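Local coordinates for protein endoglucanase A (PDB 6Q1I) that hydrolyses internal beta-1,4-glucosidic linkages in barley beta-glucan, lichenan and carboxymethylcellulose, and also cleaves xylan, through a family 5 catalytic domain, at residues 43-46 with 47-51; 95-98 with 99-103. All coordinates share one frame; numbering follows the deposited sequence.

Contact 1. Residues 43-46 with 47-51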
ATOM      1  N   SER A  43      14.539 -20.323   0.804  1.00 11.48           N
ATOM      2  CA  SER A  43      13.385 -20.334   1.693  1.00 11.02           C
ATOM      3  C   SER A  43      12.718 -18.964   1.759  1.00 10.90           C
ATOM      4  O   SER A  43      13.409 -17.942   1.869  1.00 10.57           O
ATOM      5  CB  SER A  43      13.845 -20.678   3.112  1.00 12.74           C
ATOM      6  OG  SER A  43      12.847 -20.347   4.069  1.00 15.02           O
ATOM      7  N   PRO A  44      11.382 -18.911   1.798  1.00  9.82           N
ATOM      8  CA  PRO A  44      10.706 -17.615   1.969  1.00 10.94           C
ATOM      9  C   PRO A  44      11.144 -16.865   3.207  1.00 10.04           C
ATOM     10  O   PRO A  44      11.120 -15.627   3.217  1.00 10.58           O
ATOM     11  CB  PRO A  44       9.222 -18.007   2.041  1.00 11.63           C
ATOM     12  CG  PRO A  44       9.141 -19.277   1.248  1.00 12.29           C
ATOM     13  CD  PRO A  44      10.430 -20.006   1.544  1.00 11.58           C
ATOM     14  N   ILE A  45      11.528 -17.576   4.266  1.00 10.45           N
ATOM     15  CA  ILE A  45      11.796 -16.917   5.537  1.00 11.03           C
ATOM     16  C   ILE A  45      13.059 -16.072   5.449  1.00 11.01           C
ATOM     17  O   ILE A  45      13.196 -15.070   6.157  1.00 10.67           O
ATOM     18  CB  ILE A  45      11.860 -17.955   6.675  1.00 13.10           C
ATOM     19  CG1 ILE A  45      10.642 -18.881   6.606  1.00 15.88           C
ATOM     20  CG2 ILE A  45      11.960 -17.251   8.010  1.00 14.13           C
ATOM     21  CD1 ILE A  45       9.301 -18.144   6.581  1.00 17.03           C
ATOM     22  N   SER A  46      13.997 -16.462   4.584  1.00 10.54           N
ATOM     23  CA  SER A  46      15.201 -15.664   4.377  1.00 11.17           C
ATOM     24  C   SER A  46      14.868 -14.282   3.838  1.00 11.58           C
ATOM     25  O   SER A  46      15.582 -13.314   4.118  1.00 12.75           O
ATOM     26  CB  SER A  46      16.125 -16.375   3.392  1.00 12.57           C
ATOM     27  OG  SER A  46      16.447 -17.670   3.853  1.00 14.71           O
ATOM     28  N   PHE A  47      13.814 -14.177   3.034  1.00 10.39           N
ATOM     29  CA  PHE A  47      13.361 -12.884   2.525  1.00 10.30           C
ATOM     30  C   PHE A  47      12.540 -12.144   3.578  1.00 10.22           C
ATOM     31  O   PHE A  47      12.801 -10.973   3.872  1.00 10.50           O
ATOM     32  CB  PHE A  47      12.513 -13.113   1.275  1.00  9.93           C
ATOM     33  CG  PHE A  47      13.270 -13.709   0.114  1.00  9.55           C
ATOM     34  CD1 PHE A  47      13.773 -12.891  -0.891  1.00 10.83           C
ATOM     35  CD2 PHE A  47      13.455 -15.080   0.011  1.00 10.84           C
ATOM     36  CE1 PHE A  47      14.451 -13.430  -1.967  1.00 12.26           C
ATOM     37  CE2 PHE A  47      14.126 -15.621  -1.066  1.00 12.36           C
ATOM     38  CZ  PHE A  47      14.628 -14.791  -2.056  1.00 12.84           C
ATOM     39  N   GLU A  48      11.545 -12.828   4.152  1.00 10.15           N
ATOM     40  CA  GLU A  48      10.630 -12.223   5.116  1.00  9.92           C
ATOM     41  C   GLU A  48      11.374 -11.565   6.268  1.00 10.12           C
ATOM     42  O   GLU A  48      10.968 -10.496   6.747  1.00 10.65           O
ATOM     43  CB  GLU A  48       9.676 -13.307   5.640  1.00  9.63           C
ATOM     44  CG  GLU A  48       8.609 -12.787   6.588  1.00 10.37           C
ATOM     45  CD  GLU A  48       7.571 -13.828   6.940  1.00 10.53           C
ATOM     46  OE1 GLU A  48       7.596 -14.925   6.342  1.00 12.10           O
ATOM     47  OE2 GLU A  48       6.730 -13.551   7.822  1.00 10.88           O
ATOM     48  N   THR A  49      12.458 -12.197   6.739  1.00 10.04           N
ATOM     49  CA  THR A  49      13.254 -11.691   7.854  1.00 10.64           C
ATOM     50  C   THR A  49      14.491 -10.921   7.400  1.00 10.90           C
ATOM     51  O   THR A  49      15.294 -10.508   8.239  1.00 12.27           O
ATOM     52  CB  THR A  49      13.683 -12.834   8.783  1.00 12.13           C
ATOM     53  OG1 THR A  49      14.588 -13.708   8.098  1.00 12.81           O
ATOM     54  CG2 THR A  49      12.480 -13.629   9.283  1.00 12.97           C
ATOM     55  N   GLY A  50      14.647 -10.692   6.095  1.00 11.10           N
ATOM     56  CA  GLY A  50      15.888 -10.154   5.564  1.00 11.92           C
ATOM     57  C   GLY A  50      16.163  -8.706   5.907  1.00 12.23           C
ATOM     58  O   GLY A  50      17.312  -8.261   5.777  1.00 13.97           O
ATOM     59  N   TRP A  51      15.131  -7.948   6.289  1.00 11.43           N
ATOM     60  CA  TRP A  51      15.297  -6.570   6.743  1.00 11.26           C
ATOM     61  C   TRP A  51      15.100  -6.445   8.252  1.00 13.53           C
ATOM     62  O   TRP A  51      14.791  -5.357   8.757  1.00 14.97           O
ATOM     63  CB  TRP A  51      14.402  -5.614   5.952  1.00 12.13           C
ATOM     64  CG  TRP A  51      14.943  -5.270   4.587  1.00 11.91           C
ATOM     65  CD1 TRP A  51      16.146  -5.640   4.057  1.00 13.32           C
ATOM     66  CD2 TRP A  51      14.297  -4.476   3.589  1.00 11.20           C
ATOM     67  NE1 TRP A  51      16.287  -5.127   2.792  1.00 12.66           N
ATOM     68  CE2 TRP A  51      15.166  -4.405   2.481  1.00 11.74           C
ATOM     69  CE3 TRP A  51      13.063  -3.819   3.521  1.00 11.96           C
ATOM     70  CZ2 TRP A  51      14.841  -3.700   1.322  1.00 12.27           C
ATOM     71  CZ3 TRP A  51      12.747  -3.126   2.379  1.00 12.13           C
ATOM     72  CH2 TRP A  51      13.629  -3.073   1.294  1.00 12.57           C
TER

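Contact 2. Residues 95-98 with 99-103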
ATOM      1  N   ARG A  95       3.841 -19.301   1.328  1.00  9.19           N
ATOM      2  CA  ARG A  95       4.042 -18.458   2.507  1.00  8.82           C
ATOM      3  C   ARG A  95       3.203 -17.186   2.427  1.00  8.31           C
ATOM      4  O   ARG A  95       2.581 -16.784   3.418  1.00  9.07           O
ATOM      5  CB  ARG A  95       5.522 -18.127   2.687  1.00  9.65           C
ATOM      6  CG  ARG A  95       5.801 -17.200   3.870  1.00 10.05           C
ATOM      7  CD  ARG A  95       5.387 -17.818   5.204  1.00  9.95           C
ATOM      8  NE  ARG A  95       5.556 -16.859   6.287  1.00  9.85           N
ATOM      9  CZ  ARG A  95       4.924 -16.905   7.452  1.00 11.02           C
ATOM     10  NH1 ARG A  95       4.094 -17.902   7.741  1.00 12.15           N
ATOM     11  NH2 ARG A  95       5.132 -15.932   8.328  1.00 11.36           N
ATOM     12  N   VAL A  96       3.167 -16.537   1.262  1.00  8.62           N
ATOM     13  CA  VAL A  96       2.304 -15.371   1.099  1.00  9.32           C
ATOM     14  C   VAL A  96       0.862 -15.747   1.417  1.00  8.67           C
ATOM     15  O   VAL A  96       0.160 -15.033   2.141  1.00  8.75           O
ATOM     16  CB  VAL A  96       2.441 -14.773  -0.313  1.00  9.01           C
ATOM     17  CG1 VAL A  96       1.479 -13.609  -0.485  1.00 10.20           C
ATOM     18  CG2 VAL A  96       3.883 -14.310  -0.609  1.00  9.47           C
ATOM     19  N   LYS A  97       0.410 -16.895   0.893  1.00  8.82           N
ATOM     20  CA  LYS A  97      -0.957 -17.342   1.136  1.00  9.56           C
ATOM     21  C   LYS A  97      -1.224 -17.562   2.622  1.00  9.22           C
ATOM     22  O   LYS A  97      -2.312 -17.242   3.111  1.00  9.90           O
ATOM     23  CB  LYS A  97      -1.237 -18.618   0.339  1.00 10.73           C
ATOM     24  CG  LYS A  97      -2.624 -19.172   0.549  1.00 12.86           C
ATOM     25  CD  LYS A  97      -2.965 -20.275  -0.431  1.00 16.02           C
ATOM     26  CE  LYS A  97      -3.347 -19.696  -1.787  1.00 18.17           C
ATOM     27  NZ  LYS A  97      -3.884 -20.741  -2.709  1.00 20.78           N
ATOM     28  N   GLU A  98      -0.265 -18.133   3.354  1.00  9.33           N
ATOM     29  CA  GLU A  98      -0.482 -18.349   4.782  1.00  9.93           C
ATOM     30  C   GLU A  98      -0.671 -17.025   5.522  1.00  8.58           C
ATOM     31  O   GLU A  98      -1.538 -16.915   6.401  1.00  9.04           O
ATOM     32  CB  GLU A  98       0.661 -19.174   5.378  1.00 11.14           C
ATOM     33  CG  GLU A  98       0.490 -19.520   6.875  1.00 13.60           C
ATOM     34  CD  GLU A  98      -0.484 -20.676   7.177  1.00 18.12           C
ATOM     35  OE1 GLU A  98      -1.137 -21.203   6.262  1.00 22.23           O
ATOM     36  OE2 GLU A  98      -0.593 -21.063   8.363  1.00 19.05           O
ATOM     37  N   VAL A  99       0.122 -16.006   5.179  1.00  8.39           N
ATOM     38  CA  VAL A  99      -0.023 -14.706   5.834  1.00  8.14           C
ATOM     39  C   VAL A  99      -1.342 -14.048   5.436  1.00  8.08           C
ATOM     40  O   VAL A  99      -2.049 -13.486   6.281  1.00  8.52           O
ATOM     41  CB  VAL A  99       1.195 -13.813   5.527  1.00  8.80           C
ATOM     42  CG1 VAL A  99       0.991 -12.416   6.074  1.00 10.52           C
ATOM     43  CG2 VAL A  99       2.460 -14.437   6.107  1.00 10.08           C
ATOM     44  N   VAL A 100      -1.711 -14.136   4.155  1.00  8.29           N
ATOM     45  CA  VAL A 100      -3.033 -13.678   3.732  1.00  8.58           C
ATOM     46  C   VAL A 100      -4.121 -14.386   4.537  1.00  8.81           C
ATOM     47  O   VAL A 100      -5.074 -13.757   5.010  1.00  9.43           O
ATOM     48  CB  VAL A 100      -3.211 -13.890   2.217  1.00  9.72           C
ATOM     49  CG1 VAL A 100      -4.693 -13.726   1.806  1.00 11.07           C
ATOM     50  CG2 VAL A 100      -2.330 -12.940   1.428  1.00 10.00           C
ATOM     51  N   ASP A 101      -3.979 -15.703   4.731  1.00  9.00           N
ATOM     52  CA  ASP A 101      -4.989 -16.460   5.473  1.00  9.24           C
ATOM     53  C   ASP A 101      -5.102 -16.009   6.935  1.00  9.09           C
ATOM     54  O   ASP A 101      -6.209 -15.999   7.491  1.00  9.63           O
ATOM     55  CB  ASP A 101      -4.705 -17.965   5.396  1.00  9.74           C
ATOM     56  CG  ASP A 101      -5.087 -18.584   4.048  1.00 10.58           C
ATOM     57  OD1 ASP A 101      -5.925 -18.018   3.321  1.00 10.53           O
ATOM     58  OD2 ASP A 101      -4.556 -19.663   3.721  1.00 11.93           O
ATOM     59  N   TYR A 102      -3.982 -15.654   7.588  1.00  8.82           N
ATOM     60  CA  TYR A 102      -4.080 -15.109   8.943  1.00  8.77           C
ATOM     61  C   TYR A 102      -5.068 -13.949   8.963  1.00  8.37           C
ATOM     62  O   TYR A 102      -5.894 -13.823   9.868  1.00  9.75           O
ATOM     63  CB  TYR A 102      -2.734 -14.572   9.454  1.00  9.57           C
ATOM     64  CG  TYR A 102      -1.578 -15.532   9.622  1.00  9.92           C
ATOM     65  CD1 TYR A 102      -1.756 -16.899   9.755  1.00 10.80           C
ATOM     66  CD2 TYR A 102      -0.280 -15.040   9.659  1.00  9.92           C
ATOM     67  CE1 TYR A 102      -0.654 -17.746   9.905  1.00 12.43           C
ATOM     68  CE2 TYR A 102       0.797 -15.856   9.813  1.00 11.80           C
ATOM     69  CZ  TYR A 102       0.620 -17.202   9.930  1.00 11.43           C
ATOM     70  OH  TYR A 102       1.747 -17.977  10.065  1.00 14.87           O
ATOM     71  N   CYS A 103      -4.949 -13.065   7.971  1.00  8.84           N
ATOM     72  CA  CYS A 103      -5.729 -11.833   7.928  1.00  8.68           C
ATOM     73  C   CYS A 103      -7.172 -12.099   7.532  1.00  9.52           C
ATOM     74  O   CYS A 103      -8.101 -11.571   8.156  1.00  9.72           O
ATOM     75  CB  CYS A 103      -5.086 -10.873   6.927  1.00  8.92           C
ATOM     76  SG  CYS A 103      -3.381 -10.380   7.313  1.00  9.37           S
TER
HETATM   77  O   HOH W   1       4.216 -18.204  10.841  1.00 36.00           O
HETATM   78  O   HOH W   2      -2.369 -21.179   3.911  1.00 19.31           O
HETATM   79  O   HOH W   3       1.212 -20.554  10.194  1.00 21.96           O

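Contact 1. Residues 43-46 with 47-51
Pro44 O receives Glu48 N at 3.0 Å in a nearly straight bond (173°), the i to i+4 bond of the short helix 44-48, and Thr49 is the first residue to leave helical backbone angles. Ser43 is the N-cap of this helix: Ser43 OG accepts from Ile45 N at 3.1 Å. The helix belongs to the long excursion between the first two strands of a TIM barrel, away from the catalytic positions. At its C-terminal end Ile45 O is gripped twice by one residue, by Thr49 N at 3.0 Å and by Thr49 OG1 at 2.7 Å, the two donors coming from opposite faces of the carbonyl plane. Thr49 can do this because OG1 sits between its own N and carbonyl carbon (chi1 66°). Its CG2 meets Ile45 CG2 at 3.9 Å. Ile45 and Glu48 run alongside each other, CD1 of the isoleucine against the carboxylate oxygen OE1; beyond this contact OE1 forms a salt bridge with Arg95 and OE2 a hydrogen bond with Thr56. Buried Phe47 also meets the ring of His81, and Ser43 O lies at the edge of the Phe47 ring, in its plane, 3.4 Å from CD2.

Contact 2. Residues 95-98 with 99-103
Two waters bridge the Glu98 carboxylate to Asp101 and Tyr102 on the next turn of the helix. One donates to Glu98 OE1 and to Asp101 OD2, both at 2.7 Å, and so stands between two carboxylates that would otherwise probably repel. Another donates to Glu98 OE2 and hydrogen-bonds Tyr102 OH at 2.6 Å, while a third water links that hydroxyl to Arg95 NH1; both waters at the phenol lie at the edge of the ring, in its plane. Beneath them run the i to i+4 backbone bonds of helix 90-105, among them Val100 N to Val96 O at 2.9 Å and Asp101 N to Lys97 O at 2.8 Å. This helix is the crossover of a beta-alpha-beta unit in the TIM barrel, between strands 71-74 and 109-113. Val99 and Val100 pack on Ile74 of the first strand, and Val96 reaches Leu112 of the second. Toward helix 44-48, Arg95 bends at chi2 (62°) and lays its guanidinium across Val99, whose CG2 sits over the centre of one face, 3.7 Å from Arg95 CZ; NH2 donates to Thr56 O, while NE is the partner of Glu48. Lys97 and Asp101 lie side by side without their charged ends meeting: Lys97 NZ bonds Ala145 O and Asp101 OD1 bonds Tyr149 OH. The Tyr102 ring has Glu98 O over one face, toward the rim, and Glu98 CG lies 3.7 Å from Tyr102 CE1, with the carboxylate plane turned 75° from the ring.

How the contacts relate
The two contacts follow in series: contact 1 is complete at residue 51 before contact 2 opens at 95, so they neither nest nor cross. Contact 1 closes the single short turn of 44-48 with its cap and exit, contact 2 successive turns within helix 90-105; neither closes a long loop. Contact 1 lies in the excursion after strand 23-27; the chain then passes through helix 58-67 and strand 71-74 before reaching contact 2, whose helix leads into strand 109-113. Although their centres are 15 Å apart, they touch through Arg95: its NE lies 2.8 Å from Glu48 OE1 in a salt bridge, Ile45 CD1 packs near the same NE, and Pro44 CB against Arg95 CB. Helix 44-48 is thereby tied to barrel helix 90-105.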